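Activating signal cointegrator 1 complex subunit 2 (Homo sapiens, PDB 6YXQ) is a ubiquitin-binding subunit of the ASCC complex that recruits ASCC3 to sites of DNA damage and helps rescue stalled ribosomes. Local coordinates at residues Lys36-Pro48 with Tyr59-Leu73. Numbering follows the deposited sequence.
Sequences KADRYFVLYKPPP and YLERATFVANDLDWL
Arg39 supplies the main charged contact: NE forms a salt bridge with OD1 of Asp69 at 2.7 Å, bent at 137° and on the anti side, 33° out of the carboxylate plane. With CG anti to the backbone N (chi1 -174°) and a bend at chi3, the chain runs over the indole of Trp72 in a cation-pi contact, CZ 4.3 Å from the centroid of the five-membered ring; NH1 bonds to Gln43 O of the ASCC3 chain. Ala37 CB meets the indole edge at CH2. A leucine in place of Trp72 removes the flat indole face, and would probably leave the Arg39 guanidinium without its cation-pi partner. A weak hydrogen bond runs from Arg62 NE to Leu43 O (3.2 Å), at the guanidinium's edge.

Packing contacts continue along the helix. The Phe41 ring lies over the Asp69 side chain, apolar Val42 CG2 meets Val66 CG2 at 3.8 Å, and Pro47 CB sits over the centre of the Tyr59 ring in a CH-pi contact.

This loop after strand 25-29 thus runs antiparallel to helix 53-75, beside helices 89-101 and 114-135. Together they form part of the ASCC3-binding surface: Asp32 and Lys36 of the ASCC3 chain make salt bridges to Arg62 NH1 and Asp69 OD1.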
loop_
_atom_site.group_PDB
_atom_site.type_symbol
_atom_site.label_atom_id
_atom_site.label_comp_id
_atom_site.label_asym_id
_atom_site.label_seq_id
_atom_site.Cartn_x
_atom_site.Cartn_y
_atom_site.Cartn_z
ATOM N N LYS B 36 23.761 9.649 1.476
ATOM C CA LYS B 36 22.785 8.735 0.903
ATOM C C LYS B 36 23.477 7.759 -0.040
ATOM O O LYS B 36 24.505 8.071 -0.653
ATOM C CB LYS B 36 21.691 9.509 0.153
ATOM C CG LYS B 36 21.825 9.474 -1.373
ATOM C CD LYS B 36 20.868 10.431 -2.076
ATOM C CE LYS B 36 21.088 10.415 -3.586
ATOM N NZ LYS B 36 20.226 11.396 -4.306
ATOM N N ALA B 37 22.917 6.558 -0.140
ATOM C CA ALA B 37 23.444 5.560 -1.055
ATOM C C ALA B 37 22.981 5.847 -2.481
ATOM O O ALA B 37 21.980 6.527 -2.715
ATOM C CB ALA B 37 23.014 4.156 -0.633
ATOM N N ASP B 38 23.730 5.316 -3.441
ATOM C CA ASP B 38 23.433 5.542 -4.847
ATOM C C ASP B 38 22.492 4.496 -5.425
ATOM O O ASP B 38 22.401 4.376 -6.651
ATOM C CB ASP B 38 24.725 5.584 -5.668
ATOM C CG ASP B 38 24.638 6.552 -6.837
ATOM O OD1 ASP B 38 24.099 6.172 -7.899
ATOM O OD2 ASP B 38 25.105 7.701 -6.685
ATOM N N ARG B 39 21.787 3.750 -4.581
ATOM C CA ARG B 39 20.878 2.726 -5.080
ATOM C C ARG B 39 19.716 3.369 -5.824
ATOM O O ARG B 39 18.952 4.152 -5.250
ATOM C CB ARG B 39 20.351 1.862 -3.943
ATOM C CG ARG B 39 19.509 0.705 -4.438
ATOM C CD ARG B 39 19.369 -0.335 -3.358
ATOM N NE ARG B 39 19.676 -1.696 -3.776
ATOM C CZ ARG B 39 20.637 -2.431 -3.234
ATOM N NH1 ARG B 39 20.852 -3.668 -3.658
ATOM N NH2 ARG B 39 21.393 -1.921 -2.271
ATOM N N TYR B 40 19.581 3.028 -7.098
ATOM C CA TYR B 40 18.449 3.471 -7.889
ATOM C C TYR B 40 17.191 2.709 -7.484
ATOM O O TYR B 40 17.245 1.541 -7.089
ATOM C CB TYR B 40 18.753 3.240 -9.363
ATOM C CG TYR B 40 17.877 3.944 -10.354
ATOM C CD1 TYR B 40 18.111 5.269 -10.704
ATOM C CD2 TYR B 40 16.851 3.265 -10.990
ATOM C CE1 TYR B 40 17.316 5.905 -11.639
ATOM C CE2 TYR B 40 16.053 3.889 -11.917
ATOM C CZ TYR B 40 16.283 5.208 -12.237
ATOM O OH TYR B 40 15.485 5.821 -13.176
ATOM N N PHE B 41 16.050 3.384 -7.586
ATOM C CA PHE B 41 14.745 2.797 -7.311
ATOM C C PHE B 41 13.874 2.930 -8.551
ATOM O O PHE B 41 13.702 4.038 -9.072
ATOM C CB PHE B 41 14.060 3.492 -6.133
ATOM C CG PHE B 41 14.458 2.963 -4.789
ATOM C CD1 PHE B 41 15.586 3.447 -4.141
ATOM C CD2 PHE B 41 13.686 2.005 -4.157
ATOM C CE1 PHE B 41 15.947 2.966 -2.892
ATOM C CE2 PHE B 41 14.038 1.524 -2.911
ATOM C CZ PHE B 41 15.173 2.003 -2.277
ATOM N N VAL B 42 13.319 1.813 -9.017
ATOM C CA VAL B 42 12.400 1.857 -10.146
ATOM C C VAL B 42 10.963 1.914 -9.642
ATOM O O VAL B 42 10.650 1.556 -8.503
ATOM C CB VAL B 42 12.588 0.671 -11.115
ATOM C CG1 VAL B 42 14.005 0.603 -11.570
ATOM C CG2 VAL B 42 12.153 -0.642 -10.470
ATOM N N LEU B 43 10.076 2.369 -10.519
ATOM C CA LEU B 43 8.668 2.491 -10.197
ATOM C C LEU B 43 7.990 1.127 -10.235
ATOM O O LEU B 43 8.490 0.166 -10.826
ATOM C CB LEU B 43 7.979 3.445 -11.171
ATOM C CG LEU B 43 8.662 4.804 -11.293
ATOM C CD1 LEU B 43 8.586 5.305 -12.720
ATOM C CD2 LEU B 43 8.053 5.814 -10.330
ATOM N N TYR B 44 6.824 1.062 -9.600
ATOM C CA TYR B 44 6.045 -0.161 -9.489
ATOM C C TYR B 44 4.917 -0.147 -10.514
ATOM O O TYR B 44 4.220 0.862 -10.667
ATOM C CB TYR B 44 5.488 -0.311 -8.070
ATOM C CG TYR B 44 4.499 -1.442 -7.894
ATOM C CD1 TYR B 44 3.143 -1.255 -8.145
ATOM C CD2 TYR B 44 4.917 -2.694 -7.466
ATOM C CE1 TYR B 44 2.237 -2.284 -7.987
ATOM C CE2 TYR B 44 4.014 -3.728 -7.303
ATOM C CZ TYR B 44 2.677 -3.516 -7.565
ATOM O OH TYR B 44 1.779 -4.541 -7.402
ATOM N N LYS B 45 4.751 -1.264 -11.222
ATOM C CA LYS B 45 3.611 -1.476 -12.088
ATOM C C LYS B 45 2.882 -2.745 -11.664
ATOM O O LYS B 45 3.526 -3.750 -11.345
ATOM C CB LYS B 45 4.044 -1.587 -13.560
ATOM C CG LYS B 45 4.843 -0.395 -14.077
ATOM C CD LYS B 45 4.441 -0.019 -15.500
ATOM C CE LYS B 45 5.540 0.771 -16.206
ATOM N NZ LYS B 45 5.587 2.197 -15.765
ATOM N N PRO B 46 1.554 -2.730 -11.632
ATOM C CA PRO B 46 0.801 -3.896 -11.152
ATOM C C PRO B 46 0.817 -5.021 -12.172
ATOM O O PRO B 46 1.137 -4.798 -13.350
ATOM C CB PRO B 46 -0.615 -3.337 -10.955
ATOM C CG PRO B 46 -0.699 -2.208 -11.928
ATOM C CD PRO B 46 0.674 -1.601 -11.980
ATOM N N PRO B 47 0.478 -6.241 -11.758
ATOM C CA PRO B 47 0.547 -7.404 -12.669
ATOM C C PRO B 47 -0.477 -7.314 -13.786
ATOM O O PRO B 47 -1.464 -6.572 -13.677
ATOM C CB PRO B 47 0.253 -8.594 -11.739
ATOM C CG PRO B 47 -0.380 -8.008 -10.524
ATOM C CD PRO B 47 0.220 -6.650 -10.366
ATOM N N PRO B 48 -0.295 -8.073 -14.869
ATOM C CA PRO B 48 -1.307 -8.093 -15.933
ATOM C C PRO B 48 -2.628 -8.623 -15.396
ATOM O O PRO B 48 -2.696 -9.222 -14.318
ATOM C CB PRO B 48 -0.703 -9.037 -16.977
ATOM C CG PRO B 48 0.129 -9.975 -16.159
ATOM C CD PRO B 48 0.728 -9.113 -15.079
ATOM N N TYR B 59 6.415 -7.859 -15.283
ATOM C CA TYR B 59 6.052 -7.466 -13.927
ATOM C C TYR B 59 7.027 -8.048 -12.914
ATOM O O TYR B 59 7.418 -7.364 -11.965
ATOM C CB TYR B 59 4.623 -7.901 -13.591
ATOM C CG TYR B 59 4.419 -8.058 -12.097
ATOM C CD1 TYR B 59 4.188 -6.950 -11.291
ATOM C CD2 TYR B 59 4.492 -9.310 -11.487
ATOM C CE1 TYR B 59 4.023 -7.085 -9.918
ATOM C CE2 TYR B 59 4.329 -9.452 -10.117
ATOM C CZ TYR B 59 4.096 -8.335 -9.340
ATOM O OH TYR B 59 3.933 -8.464 -7.981
ATOM N N LEU B 60 7.424 -9.312 -13.095
ATOM C CA LEU B 60 8.284 -9.979 -12.120
ATOM C C LEU B 60 9.651 -9.313 -12.041
ATOM O O LEU B 60 10.184 -9.096 -10.951
ATOM C CB LEU B 60 8.428 -11.460 -12.470
ATOM C CG LEU B 60 7.283 -12.373 -12.037
ATOM C CD1 LEU B 60 7.519 -13.790 -12.521
ATOM C CD2 LEU B 60 7.127 -12.334 -10.528
ATOM N N GLU B 61 10.237 -8.988 -13.193
ATOM C CA GLU B 61 11.511 -8.277 -13.223
ATOM C C GLU B 61 11.430 -6.977 -12.425
ATOM O O GLU B 61 12.208 -6.745 -11.477
ATOM C CB GLU B 61 11.896 -8.002 -14.680
ATOM C CG GLU B 61 13.378 -7.783 -14.927
ATOM C CD GLU B 61 13.667 -7.260 -16.328
ATOM O OE1 GLU B 61 14.657 -7.713 -16.943
ATOM O OE2 GLU B 61 12.905 -6.396 -16.814
ATOM N N ARG B 62 10.468 -6.121 -12.795
ATOM C CA ARG B 62 10.318 -4.841 -12.102
ATOM C C ARG B 62 10.094 -5.044 -10.599
ATOM O O ARG B 62 10.728 -4.387 -9.752
ATOM C CB ARG B 62 9.161 -4.060 -12.719
ATOM C CG ARG B 62 9.264 -2.567 -12.540
ATOM C CD ARG B 62 8.300 -1.859 -13.467
ATOM N NE ARG B 62 8.810 -0.562 -13.900
ATOM C CZ ARG B 62 9.339 -0.333 -15.098
ATOM N NH1 ARG B 62 9.775 0.877 -15.417
ATOM N NH2 ARG B 62 9.416 -1.313 -15.987
ATOM N N ALA B 63 9.209 -5.974 -10.252
ATOM C CA ALA B 63 8.856 -6.168 -8.861
ATOM C C ALA B 63 10.035 -6.680 -8.044
ATOM O O ALA B 63 10.161 -6.321 -6.870
ATOM C CB ALA B 63 7.662 -7.120 -8.757
ATOM N N THR B 64 10.916 -7.511 -8.628
ATOM C CA THR B 64 12.054 -8.003 -7.841
ATOM C C THR B 64 13.071 -6.906 -7.614
ATOM O O THR B 64 13.685 -6.844 -6.536
ATOM C CB THR B 64 12.751 -9.229 -8.459
ATOM O OG1 THR B 64 13.624 -8.840 -9.516
ATOM C CG2 THR B 64 11.776 -10.306 -8.910
ATOM N N PHE B 65 13.270 -6.031 -8.606
ATOM C CA PHE B 65 14.066 -4.839 -8.323
ATOM C C PHE B 65 13.527 -4.098 -7.099
ATOM O O PHE B 65 14.271 -3.810 -6.142
ATOM C CB PHE B 65 14.084 -3.922 -9.535
ATOM C CG PHE B 65 14.973 -4.401 -10.638
ATOM C CD1 PHE B 65 16.274 -4.779 -10.371
ATOM C CD2 PHE B 65 14.510 -4.476 -11.941
ATOM C CE1 PHE B 65 17.103 -5.215 -11.381
ATOM C CE2 PHE B 65 15.336 -4.912 -12.960
ATOM C CZ PHE B 65 16.634 -5.282 -12.679
ATOM N N VAL B 66 12.219 -3.809 -7.104
ATOM C CA VAL B 66 11.627 -3.035 -6.007
ATOM C C VAL B 66 11.797 -3.763 -4.672
ATOM O O VAL B 66 12.197 -3.164 -3.663
ATOM C CB VAL B 66 10.145 -2.730 -6.291
ATOM C CG1 VAL B 66 9.501 -2.073 -5.074
ATOM C CG2 VAL B 66 10.014 -1.827 -7.505
ATOM N N ALA B 67 11.493 -5.064 -4.646
ATOM C CA ALA B 67 11.487 -5.792 -3.382
ATOM C C ALA B 67 12.893 -5.947 -2.819
ATOM O O ALA B 67 13.089 -5.858 -1.602
ATOM C CB ALA B 67 10.833 -7.157 -3.561
ATOM N N ASN B 68 13.884 -6.193 -3.680
ATOM C CA ASN B 68 15.254 -6.288 -3.188
ATOM C C ASN B 68 15.716 -4.953 -2.618
ATOM O O ASN B 68 16.320 -4.902 -1.531
ATOM C CB ASN B 68 16.182 -6.758 -4.310
ATOM C CG ASN B 68 15.998 -8.237 -4.648
ATOM O OD1 ASN B 68 15.438 -9.005 -3.861
ATOM N ND2 ASN B 68 16.468 -8.639 -5.825
ATOM N N ASP B 69 15.418 -3.857 -3.326
ATOM C CA ASP B 69 15.781 -2.547 -2.802
ATOM C C ASP B 69 15.114 -2.285 -1.454
ATOM O O ASP B 69 15.739 -1.737 -0.539
ATOM C CB ASP B 69 15.416 -1.463 -3.811
ATOM C CG ASP B 69 16.193 -1.587 -5.106
ATOM O OD1 ASP B 69 17.339 -2.086 -5.082
ATOM O OD2 ASP B 69 15.657 -1.175 -6.153
ATOM N N LEU B 70 13.854 -2.692 -1.300
ATOM C CA LEU B 70 13.154 -2.414 -0.049
ATOM C C LEU B 70 13.668 -3.291 1.087
ATOM O O LEU B 70 13.748 -2.844 2.238
ATOM C CB LEU B 70 11.650 -2.598 -0.241
ATOM C CG LEU B 70 10.860 -1.485 -0.935
ATOM C CD1 LEU B 70 9.462 -1.952 -1.293
ATOM C CD2 LEU B 70 10.789 -0.258 -0.054
ATOM N N ASP B 71 14.013 -4.545 0.788
ATOM C CA ASP B 71 14.647 -5.401 1.786
ATOM C C ASP B 71 15.923 -4.755 2.307
ATOM O O ASP B 71 16.157 -4.684 3.524
ATOM C CB ASP B 71 14.949 -6.771 1.180
ATOM C CG ASP B 71 13.725 -7.662 1.087
ATOM O OD1 ASP B 71 12.717 -7.380 1.770
ATOM O OD2 ASP B 71 13.779 -8.654 0.330
ATOM N N TRP B 72 16.752 -4.251 1.390
ATOM C CA TRP B 72 18.001 -3.605 1.791
ATOM C C TRP B 72 17.737 -2.332 2.588
ATOM O O TRP B 72 18.440 -2.037 3.566
ATOM C CB TRP B 72 18.832 -3.301 0.550
ATOM C CG TRP B 72 19.875 -2.268 0.750
ATOM C CD1 TRP B 72 21.103 -2.444 1.309
ATOM C CD2 TRP B 72 19.793 -0.885 0.385
ATOM N NE1 TRP B 72 21.794 -1.256 1.316
ATOM C CE2 TRP B 72 21.010 -0.283 0.755
ATOM C CE3 TRP B 72 18.803 -0.095 -0.201
ATOM C CZ2 TRP B 72 21.268 1.069 0.546
ATOM C CZ3 TRP B 72 19.064 1.251 -0.415
ATOM C CH2 TRP B 72 20.284 1.817 -0.042
ATOM N N LEU B 73 16.732 -1.562 2.168
ATOM C CA LEU B 73 16.359 -0.339 2.867
ATOM C C LEU B 73 15.945 -0.621 4.305
ATOM O O LEU B 73 16.290 0.138 5.220
ATOM C CB LEU B 73 15.224 0.341 2.109
ATOM C CG LEU B 73 14.860 1.753 2.532
ATOM C CD1 LEU B 73 15.870 2.725 1.959
ATOM C CD2 LEU B 73 13.459 2.075 2.058
#